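Local coordinates for transcriptional regulator (Bacillus halodurans, PDB 1Z4E), which regulates transcription and has the GNAT acetyltransferase fold, whose members typically transfer acyl groups, so it may also be an acyltransferase, at the interface of chains A and B. Sequence-based numbering; all coordinates share one arbitrary frame. Chains: chain A/B, transcriptional regulator.

Contact 1: the interface of chains A and B. Residues chain A 31, 33, 41; chain B 81.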
# COMPACT_ATOMS: atom_id res chain seq x y z
N ARG A 31 0.24 -5.37 19.38
CA ARG A 31 1.23 -4.53 18.71
C ARG A 31 1.25 -3.07 19.14
O ARG A 31 2.25 -2.38 18.96
CB ARG A 31 1.01 -4.60 17.20
CG ARG A 31 1.13 -5.99 16.60
CD ARG A 31 2.57 -6.47 16.58
NE ARG A 31 2.75 -7.64 15.71
CZ ARG A 31 3.93 -8.14 15.35
NH1 ARG A 31 5.05 -7.57 15.77
NH2 ARG A 31 3.98 -9.20 14.55
N ARG A 33 0.54 0.33 21.93
CA ARG A 33 0.89 0.70 23.30
C ARG A 33 0.05 1.90 23.71
O ARG A 33 0.43 3.04 23.47
CB ARG A 33 2.37 1.04 23.40
CG ARG A 33 2.85 1.34 24.82
CD ARG A 33 4.27 1.90 24.82
NE ARG A 33 5.18 1.07 24.04
CZ ARG A 33 5.46 -0.20 24.31
NH1 ARG A 33 4.89 -0.80 25.35
NH2 ARG A 33 6.30 -0.88 23.54
N SER A 41 5.90 8.13 19.75
CA SER A 41 5.96 7.49 18.44
C SER A 41 4.67 7.71 17.66
O SER A 41 4.70 7.90 16.44
CB SER A 41 6.22 5.99 18.60
OG SER A 41 5.18 5.36 19.32
N GLN B 81 2.46 1.36 16.67
CA GLN B 81 3.04 2.47 17.41
C GLN B 81 3.71 3.48 16.48
O GLN B 81 4.86 3.86 16.68
CB GLN B 81 4.04 1.93 18.45
CG GLN B 81 3.39 0.97 19.44
CD GLN B 81 4.38 0.39 20.44
OE1 GLN B 81 5.06 1.12 21.15
NE2 GLN B 81 4.44 -0.93 20.51
O HOH W 1 6.17 3.61 21.15

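Contact 2: the interface of chains A and B. Residues chain A 76-77, 82, 84; chain B 44-45, 48-49, 55.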
# COMPACT_ATOMS: atom_id res chain seq x y z
N PRO A 76 0.71 7.50 -6.79
CA PRO A 76 0.79 7.29 -8.24
C PRO A 76 1.65 6.05 -8.53
O PRO A 76 2.59 5.77 -7.79
CB PRO A 76 1.46 8.57 -8.75
CG PRO A 76 2.38 8.92 -7.61
CD PRO A 76 1.51 8.68 -6.39
N TYR A 77 1.31 5.33 -9.58
CA TYR A 77 2.03 4.14 -10.01
C TYR A 77 2.10 4.19 -11.53
O TYR A 77 1.33 4.92 -12.16
CB TYR A 77 1.29 2.87 -9.58
CG TYR A 77 1.11 2.70 -8.09
CD1 TYR A 77 2.05 2.02 -7.32
CD2 TYR A 77 -0.01 3.24 -7.45
CE1 TYR A 77 1.87 1.87 -5.93
CE2 TYR A 77 -0.19 3.10 -6.09
CZ TYR A 77 0.74 2.42 -5.33
OH TYR A 77 0.50 2.28 -3.98
N GLY A 82 -0.36 4.36 -15.69
CA GLY A 82 -0.08 5.47 -14.78
C GLY A 82 -1.23 5.88 -13.87
O GLY A 82 -1.42 7.08 -13.63
N TRP A 84 -3.37 6.31 -10.38
CA TRP A 84 -3.18 6.53 -8.96
C TRP A 84 -4.05 5.49 -8.26
O TRP A 84 -5.10 5.12 -8.77
CB TRP A 84 -3.69 7.92 -8.56
CG TRP A 84 -2.71 9.02 -8.74
CD1 TRP A 84 -2.19 9.48 -9.92
CD2 TRP A 84 -2.14 9.83 -7.71
NE1 TRP A 84 -1.34 10.53 -9.68
CE2 TRP A 84 -1.29 10.77 -8.33
CE3 TRP A 84 -2.28 9.86 -6.31
CZ2 TRP A 84 -0.57 11.74 -7.61
CZ3 TRP A 84 -1.56 10.82 -5.59
CH2 TRP A 84 -0.72 11.74 -6.24
N ARG B 44 3.33 11.30 -17.17
CA ARG B 44 2.89 12.11 -16.03
C ARG B 44 3.15 11.35 -14.72
O ARG B 44 3.65 11.92 -13.75
CB ARG B 44 1.39 12.41 -16.14
CG ARG B 44 0.92 13.47 -15.17
CD ARG B 44 -0.46 13.17 -14.58
NE ARG B 44 -0.42 12.02 -13.68
CZ ARG B 44 -0.71 10.77 -14.03
NH1 ARG B 44 -1.06 10.50 -15.28
NH2 ARG B 44 -0.63 9.80 -13.14
N ALA B 45 2.81 10.07 -14.71
CA ALA B 45 2.99 9.23 -13.52
C ALA B 45 4.46 9.14 -13.12
O ALA B 45 4.81 9.30 -11.95
CB ALA B 45 2.45 7.82 -13.79
N GLU B 48 5.59 12.36 -11.41
CA GLU B 48 5.06 12.50 -10.05
C GLU B 48 5.81 11.58 -9.08
O GLU B 48 6.09 11.96 -7.94
CB GLU B 48 3.57 12.15 -10.03
CG GLU B 48 2.72 13.01 -10.96
CD GLU B 48 1.27 12.56 -11.01
OE1 GLU B 48 1.03 11.33 -11.08
OE2 GLU B 48 0.38 13.42 -10.98
N ILE B 49 6.12 10.37 -9.53
CA ILE B 49 6.85 9.40 -8.72
C ILE B 49 8.28 9.88 -8.48
O ILE B 49 8.76 9.92 -7.34
CB ILE B 49 6.87 8.02 -9.41
CG1 ILE B 49 5.43 7.48 -9.51
CG2 ILE B 49 7.74 7.03 -8.63
CD1 ILE B 49 5.29 6.22 -10.36
N ASN B 55 8.55 7.79 -2.79
CA ASN B 55 7.96 6.91 -3.80
C ASN B 55 9.06 6.68 -4.83
O ASN B 55 9.40 7.57 -5.61
CB ASN B 55 6.75 7.61 -4.43
CG ASN B 55 5.79 6.63 -5.09
OD1 ASN B 55 5.82 5.43 -4.82
ND2 ASN B 55 4.92 7.15 -5.95

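Contact 3: the interface of chains A and B. Residues chain A 78-82; chain B 31-32, 42.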
# COMPACT_ATOMS: atom_id res chain seq x y z
N LEU A 78 3.01 3.41 -12.13
CA LEU A 78 3.12 3.35 -13.58
C LEU A 78 2.10 2.35 -14.13
O LEU A 78 1.66 2.46 -15.27
CB LEU A 78 4.52 2.89 -14.01
CG LEU A 78 5.70 3.84 -13.79
CD1 LEU A 78 6.97 3.16 -14.30
CD2 LEU A 78 5.46 5.15 -14.54
N THR A 79 1.73 1.38 -13.30
CA THR A 79 0.78 0.35 -13.72
C THR A 79 -0.61 0.90 -14.00
O THR A 79 -0.98 1.97 -13.51
CB THR A 79 0.69 -0.77 -12.68
OG1 THR A 79 0.35 -0.21 -11.40
CG2 THR A 79 2.03 -1.50 -12.57
N TYR A 80 -1.38 0.13 -14.77
CA TYR A 80 -2.73 0.52 -15.16
C TYR A 80 -2.64 1.87 -15.86
O TYR A 80 -3.43 2.78 -15.59
CB TYR A 80 -3.63 0.60 -13.93
CG TYR A 80 -4.05 -0.76 -13.42
CD1 TYR A 80 -5.19 -1.39 -13.91
CD2 TYR A 80 -3.27 -1.44 -12.48
CE1 TYR A 80 -5.56 -2.66 -13.47
CE2 TYR A 80 -3.63 -2.72 -12.04
CZ TYR A 80 -4.77 -3.32 -12.54
OH TYR A 80 -5.13 -4.57 -12.10
N GLN A 81 -1.67 1.99 -16.76
CA GLN A 81 -1.44 3.21 -17.52
C GLN A 81 -1.30 4.44 -16.63
O GLN A 81 -2.02 5.43 -16.78
CB GLN A 81 -2.56 3.39 -18.54
CG GLN A 81 -2.63 2.23 -19.54
CD GLN A 81 -3.76 2.36 -20.54
OE1 GLN A 81 -3.86 3.36 -21.26
NE2 GLN A 81 -4.62 1.35 -20.59
N GLY A 82 -0.36 4.36 -15.69
CA GLY A 82 -0.08 5.47 -14.78
C GLY A 82 -1.23 5.88 -13.87
O GLY A 82 -1.42 7.08 -13.63
N ARG B 31 -3.94 -4.70 -19.00
CA ARG B 31 -4.21 -3.36 -18.47
C ARG B 31 -3.29 -2.25 -18.97
O ARG B 31 -3.53 -1.08 -18.68
CB ARG B 31 -4.11 -3.37 -16.94
CG ARG B 31 -5.06 -4.32 -16.23
CD ARG B 31 -4.36 -5.59 -15.76
NE ARG B 31 -3.19 -5.33 -14.92
CZ ARG B 31 -2.69 -6.21 -14.05
NH1 ARG B 31 -3.26 -7.40 -13.91
NH2 ARG B 31 -1.61 -5.91 -13.33
N GLU B 32 -2.24 -2.60 -19.71
CA GLU B 32 -1.30 -1.59 -20.18
C GLU B 32 -1.46 -1.25 -21.66
O GLU B 32 -2.21 -1.90 -22.39
CB GLU B 32 0.14 -2.04 -19.91
CG GLU B 32 0.46 -2.41 -18.45
CD GLU B 32 0.13 -1.30 -17.45
OE1 GLU B 32 0.02 -0.11 -17.84
OE2 GLU B 32 -0.01 -1.62 -16.25
N TYR B 42 1.57 7.67 -18.60
CA TYR B 42 2.78 7.03 -18.09
C TYR B 42 3.84 8.09 -17.77
O TYR B 42 4.51 8.04 -16.74
CB TYR B 42 3.38 6.07 -19.11
CG TYR B 42 2.61 4.79 -19.31
CD1 TYR B 42 2.52 3.85 -18.28
CD2 TYR B 42 2.00 4.49 -20.52
CE1 TYR B 42 1.85 2.64 -18.47
CE2 TYR B 42 1.32 3.29 -20.72
CZ TYR B 42 1.26 2.37 -19.69
OH TYR B 42 0.63 1.17 -19.88

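Contact 1: the interface of chains A and B
A:Arg33 and B:Gln81 meet at the apolar centre of this patch, where CB of A:Arg33 packs against the amide carbon CD of B:Gln81 at 3.6 Å. The two side chains cross obliquely. With CG anti to the backbone N (chi1 -176°) and a bend at chi3 (-51°), A:Arg33 turns NE and NH2 toward the amide oxygen of B:Gln81, which lies at a slant to the guanidinium plane. The guanidinium and amide planes stand almost perpendicular. NE of A:Arg33 approaches OE1 of B:Gln81 to 2.9 Å, but the N-H points poorly and this hydrogen bond is weak. The other end of the amide makes a straighter bond. NE2 of B:Gln81 donates to the backbone O of A:Arg31 at 3.0 Å, with 164° at the hydrogen. That carbonyl oxygen lies in the plane of the amide, while the amide nitrogen sits above the carbonyl plane. A:Arg31 is poorly ordered, so this bond is less certain than its geometry suggests. B:Gln81 runs extended beyond CG, which carries its amide to the loop holding A:Arg31 and A:Arg33. On the outer side, A:Ser41 OG makes a weak hydrogen bond to the backbone O of B:Gln81 at 3.1 Å. The site is part of a two-fold interface in which a turn of one subunit docks on the other. Water 1 joins A:Ser41 OG to B:Gln81 OE1, at 2.7 Å from each, and lies in plane at the guanidinium edge of A:Arg33.

Contact 2: the interface of chains A and B
The carboxylate oxygen OE1 of B:Glu48 is gripped by A:Trp84 from across the interface and by B:Arg44 from its own helix. The indole NE1 of A:Trp84 donates at 2.9 Å to OE1 of B:Glu48. NH2 of B:Arg44 reaches the same OE1 at 3.1 Å, from the opposite face of the carboxylate. NE of B:Arg44 also donates to OE2 of B:Glu48. With the NH2 to OE1 salt bridge this makes a side-on, two-nitrogen grip that should help fix the carboxylate's rotation. The carboxylate stands at the edge of the indole, its plane turned 84° from the ring. B:Arg44 bends at chi2 (-141°) and chi3 (69°), bringing its guanidinium to the partner chain. There NH2 of B:Arg44 makes a nearly straight bond of 2.9 Å to the backbone O of A:Gly82, in the carbonyl plane. Beside this polar group, CG of A:Pro76 slides past CG1 of B:Ile49 at 3.9 Å. CB of B:Ala45 rests on CA of A:Gly82. ND2 of B:Asn55 donates to the backbone O of A:Pro76 at 3.3 Å. In this part of the two-fold, probably homodimeric interface, the end of strand 65-76 and the start of strand 84-93 of chain A lie against helix 40-51 and the first residue of strand 55-62 of chain B.

Contact 3: the interface of chains A and B
This patch belongs to a two-fold interface between two copies of a GNAT-family protein. It docks the short segment 79-82, a left-handed helical turn between strands 65-76 and 84-93 of chain A, onto chain B. The pairing is probably a homodimer, though the structure alone does not show that it forms in the cell. The turn presents the consecutive backbone N-H groups of A:Tyr80 and A:Gln81 to B:Glu32. OE2 of B:Glu32 accepts from N of A:Tyr80 at 2.7 Å, and OE1 of B:Glu32 accepts from N of A:Gln81 at 2.9 Å. Both donors come in on the syn side, somewhat out of the carboxylate plane. B:Glu32 bends at chi2 (-55°), which turns its carboxylate toward the turn. The phenol OH of B:Tyr42 donates to the anti lone pair of B:Glu32 OE1 at 2.5 Å. This bond within chain B probably helps position the carboxylate, whose OE1 lies in plane at the tyrosine ring edge. A face of the B:Tyr42 ring packs on the turn near its rim, with CE1 3.5 Å from CA of A:Gln81. The ring of A:Tyr80 lies nearly parallel to the guanidinium of B:Arg31, 4° apart, with its OH over the guanidinium centre. The extended side chain of A:Gln81 slants across B:Tyr42, its CG 3.4 Å from the phenol OH. Its NE2 donates to the backbone O of B:Arg31 at 3.3 Å, from above the carbonyl plane. B:Arg31 is poorly ordered, so this bond and the ring overlap are tentative.

Contact 2 and contact 3 are neighbours, with the centres of their C-alpha atoms about 9 Å apart. They share A:Gly82, and helix 40-51 of chain B serves both. Contact 1 lies about 31 Å from contact 2 and about 36 Å from contact 3, at the other end of the two-fold interface. There the roles of the chains are exchanged: chain B supplies the turn and chain A the receiving loop and helix. Contact 1 therefore overlaps the symmetry twin of contact 3. Each subunit thus both gives and receives a turn, which ties the pair together at two separated points.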